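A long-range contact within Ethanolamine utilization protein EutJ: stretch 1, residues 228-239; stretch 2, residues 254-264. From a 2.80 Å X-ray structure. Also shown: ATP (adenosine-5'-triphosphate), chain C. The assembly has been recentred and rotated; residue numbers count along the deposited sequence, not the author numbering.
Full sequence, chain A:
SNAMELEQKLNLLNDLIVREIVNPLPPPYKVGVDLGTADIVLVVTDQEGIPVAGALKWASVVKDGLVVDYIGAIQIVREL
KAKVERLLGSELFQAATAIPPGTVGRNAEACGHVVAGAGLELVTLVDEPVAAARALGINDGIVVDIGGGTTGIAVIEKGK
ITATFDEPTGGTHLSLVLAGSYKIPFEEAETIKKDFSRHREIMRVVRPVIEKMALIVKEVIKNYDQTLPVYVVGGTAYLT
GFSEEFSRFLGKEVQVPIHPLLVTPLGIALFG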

# COMPACT_ATOMS: atom_id res chain seq x y z
N LEU A 228 6.70 -9.30 19.53
CA LEU A 228 6.16 -8.42 18.49
C LEU A 228 5.10 -9.05 17.59
O LEU A 228 5.37 -10.06 16.90
CB LEU A 228 7.29 -7.86 17.61
CG LEU A 228 8.21 -6.81 18.24
CD1 LEU A 228 9.51 -6.71 17.44
CD2 LEU A 228 7.50 -5.45 18.35
N PRO A 229 3.88 -8.46 17.61
CA PRO A 229 2.82 -8.79 16.66
C PRO A 229 3.26 -8.45 15.26
O PRO A 229 4.17 -7.66 15.08
CB PRO A 229 1.66 -7.90 17.11
CG PRO A 229 1.91 -7.68 18.55
CD PRO A 229 3.40 -7.51 18.63
N VAL A 230 2.61 -9.06 14.28
CA VAL A 230 3.09 -9.03 12.92
C VAL A 230 1.94 -8.76 11.96
O VAL A 230 0.93 -9.48 11.93
CB VAL A 230 3.80 -10.33 12.58
CG1 VAL A 230 4.11 -10.42 11.10
CG2 VAL A 230 5.05 -10.43 13.40
N TYR A 231 2.10 -7.71 11.16
CA TYR A 231 1.02 -7.19 10.38
C TYR A 231 1.44 -7.21 8.95
O TYR A 231 2.42 -6.61 8.59
CB TYR A 231 0.74 -5.78 10.82
CG TYR A 231 0.29 -5.70 12.25
CD1 TYR A 231 -1.07 -5.67 12.56
CD2 TYR A 231 1.20 -5.64 13.30
CE1 TYR A 231 -1.52 -5.57 13.88
CE2 TYR A 231 0.76 -5.54 14.64
CZ TYR A 231 -0.61 -5.51 14.91
OH TYR A 231 -1.06 -5.42 16.21
N VAL A 232 0.71 -7.92 8.13
CA VAL A 232 1.08 -7.98 6.75
C VAL A 232 0.09 -7.15 5.96
O VAL A 232 -1.07 -7.51 5.86
CB VAL A 232 1.12 -9.41 6.27
CG1 VAL A 232 1.29 -9.46 4.77
CG2 VAL A 232 2.26 -10.15 6.96
N VAL A 233 0.55 -6.03 5.42
CA VAL A 233 -0.31 -5.15 4.64
C VAL A 233 0.23 -5.08 3.23
O VAL A 233 1.25 -5.69 2.96
CB VAL A 233 -0.36 -3.74 5.25
CG1 VAL A 233 -0.82 -3.81 6.69
CG2 VAL A 233 0.98 -3.08 5.15
N GLY A 234 -0.44 -4.34 2.34
CA GLY A 234 -0.01 -4.15 0.95
C GLY A 234 -0.82 -5.01 0.02
O GLY A 234 -1.26 -6.08 0.40
N GLY A 235 -1.00 -4.57 -1.21
CA GLY A 235 -1.86 -5.26 -2.16
C GLY A 235 -1.55 -6.72 -2.49
O GLY A 235 -2.41 -7.43 -3.03
N THR A 236 -0.33 -7.16 -2.20
CA THR A 236 0.03 -8.55 -2.50
C THR A 236 -0.75 -9.50 -1.60
O THR A 236 -1.09 -10.60 -2.02
CB THR A 236 1.54 -8.85 -2.33
OG1 THR A 236 2.31 -7.67 -2.53
CG2 THR A 236 1.97 -9.93 -3.31
N ALA A 237 -1.04 -9.04 -0.38
CA ALA A 237 -1.82 -9.80 0.60
C ALA A 237 -3.32 -9.87 0.28
O ALA A 237 -4.12 -10.22 1.13
CB ALA A 237 -1.59 -9.22 1.99
N TYR A 238 -3.71 -9.53 -0.94
CA TYR A 238 -5.09 -9.66 -1.39
C TYR A 238 -5.38 -11.09 -1.82
O TYR A 238 -6.47 -11.40 -2.31
CB TYR A 238 -5.33 -8.74 -2.58
CG TYR A 238 -6.19 -7.52 -2.33
CD1 TYR A 238 -7.39 -7.62 -1.62
CD2 TYR A 238 -5.83 -6.28 -2.84
CE1 TYR A 238 -8.19 -6.49 -1.40
CE2 TYR A 238 -6.61 -5.14 -2.62
CZ TYR A 238 -7.79 -5.25 -1.91
OH TYR A 238 -8.56 -4.13 -1.72
N LEU A 239 -4.39 -11.96 -1.70
CA LEU A 239 -4.59 -13.35 -2.10
C LEU A 239 -5.31 -14.04 -0.95
O LEU A 239 -4.83 -14.01 0.19
CB LEU A 239 -3.24 -14.02 -2.40
CG LEU A 239 -3.30 -15.03 -3.55
CD1 LEU A 239 -3.89 -14.40 -4.82
CD2 LEU A 239 -1.94 -15.60 -3.86
N VAL A 254 -0.05 -14.32 11.13
CA VAL A 254 0.06 -12.89 10.79
C VAL A 254 -1.31 -12.24 10.75
O VAL A 254 -2.30 -12.91 10.50
CB VAL A 254 0.87 -12.66 9.45
CG1 VAL A 254 2.28 -13.27 9.56
CG2 VAL A 254 0.13 -13.21 8.21
N GLN A 255 -1.36 -10.94 11.00
CA GLN A 255 -2.58 -10.16 10.78
C GLN A 255 -2.56 -9.44 9.44
O GLN A 255 -1.71 -8.59 9.23
CB GLN A 255 -2.77 -9.16 11.90
CG GLN A 255 -3.27 -9.80 13.18
CD GLN A 255 -2.32 -9.55 14.36
OE1 GLN A 255 -1.11 -9.79 14.26
NE2 GLN A 255 -2.87 -9.06 15.49
N VAL A 256 -3.48 -9.79 8.54
CA VAL A 256 -3.70 -9.08 7.26
C VAL A 256 -5.07 -8.39 7.31
O VAL A 256 -6.07 -9.04 7.61
CB VAL A 256 -3.69 -10.05 6.05
CG1 VAL A 256 -3.81 -9.29 4.77
CG2 VAL A 256 -2.44 -10.91 6.03
N PRO A 257 -5.12 -7.06 7.06
CA PRO A 257 -6.43 -6.42 7.24
C PRO A 257 -7.33 -6.55 6.03
O PRO A 257 -6.85 -6.94 4.98
CB PRO A 257 -6.08 -4.96 7.54
CG PRO A 257 -4.67 -5.00 7.97
CD PRO A 257 -4.04 -6.07 7.13
N ILE A 258 -8.62 -6.25 6.19
CA ILE A 258 -9.61 -6.42 5.10
C ILE A 258 -9.09 -5.90 3.73
O ILE A 258 -9.10 -6.66 2.75
CB ILE A 258 -11.02 -5.83 5.47
N HIS A 259 -8.61 -4.67 3.61
CA HIS A 259 -8.24 -4.25 2.25
C HIS A 259 -6.75 -3.91 2.21
O HIS A 259 -6.37 -2.75 2.22
CB HIS A 259 -9.09 -3.08 1.74
CG HIS A 259 -10.42 -3.49 1.19
ND1 HIS A 259 -10.55 -4.12 -0.03
CD2 HIS A 259 -11.67 -3.30 1.65
CE1 HIS A 259 -11.83 -4.34 -0.27
NE2 HIS A 259 -12.53 -3.84 0.73
N PRO A 260 -5.91 -4.95 2.16
CA PRO A 260 -4.50 -4.74 2.47
C PRO A 260 -3.87 -3.54 1.71
O PRO A 260 -3.31 -2.63 2.37
CB PRO A 260 -3.84 -6.09 2.15
CG PRO A 260 -4.83 -6.82 1.31
CD PRO A 260 -6.18 -6.31 1.67
N LEU A 261 -4.06 -3.51 0.38
CA LEU A 261 -3.58 -2.43 -0.51
C LEU A 261 -3.80 -1.01 -0.03
O LEU A 261 -3.06 -0.11 -0.43
CB LEU A 261 -4.21 -2.56 -1.90
CG LEU A 261 -3.62 -1.80 -3.10
CD1 LEU A 261 -3.90 -2.58 -4.39
CD2 LEU A 261 -4.08 -0.31 -3.24
N LEU A 262 -4.81 -0.80 0.80
CA LEU A 262 -5.22 0.53 1.20
C LEU A 262 -4.60 1.02 2.49
O LEU A 262 -4.77 2.20 2.89
CB LEU A 262 -6.74 0.57 1.30
CG LEU A 262 -7.36 0.56 -0.09
CD1 LEU A 262 -8.86 0.34 -0.01
CD2 LEU A 262 -7.00 1.88 -0.77
N VAL A 263 -3.88 0.16 3.17
CA VAL A 263 -3.52 0.56 4.54
C VAL A 263 -2.57 1.75 4.55
O VAL A 263 -2.83 2.72 5.26
CB VAL A 263 -3.04 -0.62 5.47
CG1 VAL A 263 -2.74 -0.12 6.88
CG2 VAL A 263 -4.08 -1.73 5.49
N THR A 264 -1.50 1.69 3.74
CA THR A 264 -0.50 2.76 3.73
C THR A 264 -1.13 4.03 3.19
O THR A 264 -1.06 5.07 3.85
CB THR A 264 0.79 2.41 2.92
OG1 THR A 264 1.31 1.14 3.36
CG2 THR A 264 1.87 3.48 3.12
PG ATP C . 3.06 0.33 -2.10
O1G ATP C . 1.60 0.71 -2.27
O2G ATP C . 3.28 -0.94 -1.32
O3G ATP C . 3.91 1.45 -1.51
PB ATP C . 2.60 -0.50 -4.73
O1B ATP C . 3.28 -0.93 -5.98
O2B ATP C . 1.51 0.53 -4.89
O3B ATP C . 3.62 -0.06 -3.56
PA ATP C . 0.55 -2.23 -3.49
O1A ATP C . -0.49 -1.25 -3.94
O2A ATP C . 0.76 -2.42 -2.00
O3A ATP C . 2.02 -1.86 -4.07
O5' ATP C . 0.32 -3.63 -4.23
C5' ATP C . 0.31 -3.83 -5.63
C4' ATP C . 0.28 -5.33 -5.79
O4' ATP C . -0.87 -5.85 -5.13
C3' ATP C . 0.16 -5.74 -7.24
O3' ATP C . 1.08 -6.78 -7.56
C2' ATP C . -1.22 -6.33 -7.36
O2' ATP C . -1.25 -7.40 -8.30
C1' ATP C . -1.54 -6.81 -5.95
N9 ATP C . -3.04 -6.93 -5.92
C8 ATP C . -3.97 -5.96 -6.05
N7 ATP C . -5.23 -6.46 -6.05
C5 ATP C . -5.15 -7.79 -5.94
C6 ATP C . -6.09 -8.95 -5.88
N6 ATP C . -7.43 -8.78 -5.93
N1 ATP C . -5.56 -10.20 -5.76
C2 ATP C . -4.24 -10.43 -5.70
N3 ATP C . -3.33 -9.43 -5.74
C4 ATP C . -3.70 -8.11 -5.86

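Val254 opens the second stretch beside the strand of the first, residues 230-233. Its CG1 lies 3.7 Å from CG1 of Val230, and its CB lies 3.8 Å from CG2 of Val232. These are apolar contacts between buried side chains.

Gln255 carries the backbone pairing. Its N donates to O of Val230 at 2.9 Å, with a nearly straight N-H...O angle of 175°. Its O accepts from N of Val232 at 2.7 Å. The two bonds flank Tyr231, which forms a single beta bridge with Gln255. The CA atoms of Tyr231 and Gln255 are 4.7 Å apart, and CA of Tyr231 also makes a CA-H...O contact of 3.3 Å with O of Gln255. The CA-to-CB bond of Tyr231 points away, but its ring comes back, with CD1 3.9 Å from CB of Gln255.

Val256 continues alongside the strand without another backbone hydrogen bond to it. Its CA makes a CA-H...O contact of 3.4 Å with O of Val232. Its side chain touches two residues: CG2 is 3.9 Å from CB of Val232, and CG1 is 3.6 Å from CB of Ala237. Pro257 has no amide hydrogen to donate. It packs instead, with CD 4.0 Å from CG1 of Val233.

Ile258 points its CA-to-CB bond away and adds little. His259 makes a polar side-chain contact. Its ND1 is hydrogen-bonded to OH of Tyr238 at 2.6 Å, and either could be the donor. The two rings meet rim to rim, with centroids 5.8 Å apart and planes at 75°, so the bond forms without stacking.

Pro260 points toward the first stretch. Its CD sits over one face of the Tyr238 ring, 3.9 Å from the centroid, in a CH-pi contact. Its CB is 3.9 Å from CB of Ala237. Its O accepts a weak hydrogen bond from N of Gly234 at 3.3 Å, and also one from N of Val263 at 3.0 Å within its own stretch.

Leu261 places CB 3.6 Å from CE2 of Tyr238. Its CA approaches N of Gly235 to 3.4 Å. A CB on Gly235 would clash with CD1 of Leu261, and also with ATP O4'. N of Gly235 donates a hydrogen bond to O2A of ATP at 2.9 Å, with an N-H...O angle of 166°. CG of Leu261 is itself 3.3 Å from ATP O1A.

Val263 closes the contact, with CG2 4.0 Å from CG1 of Val233.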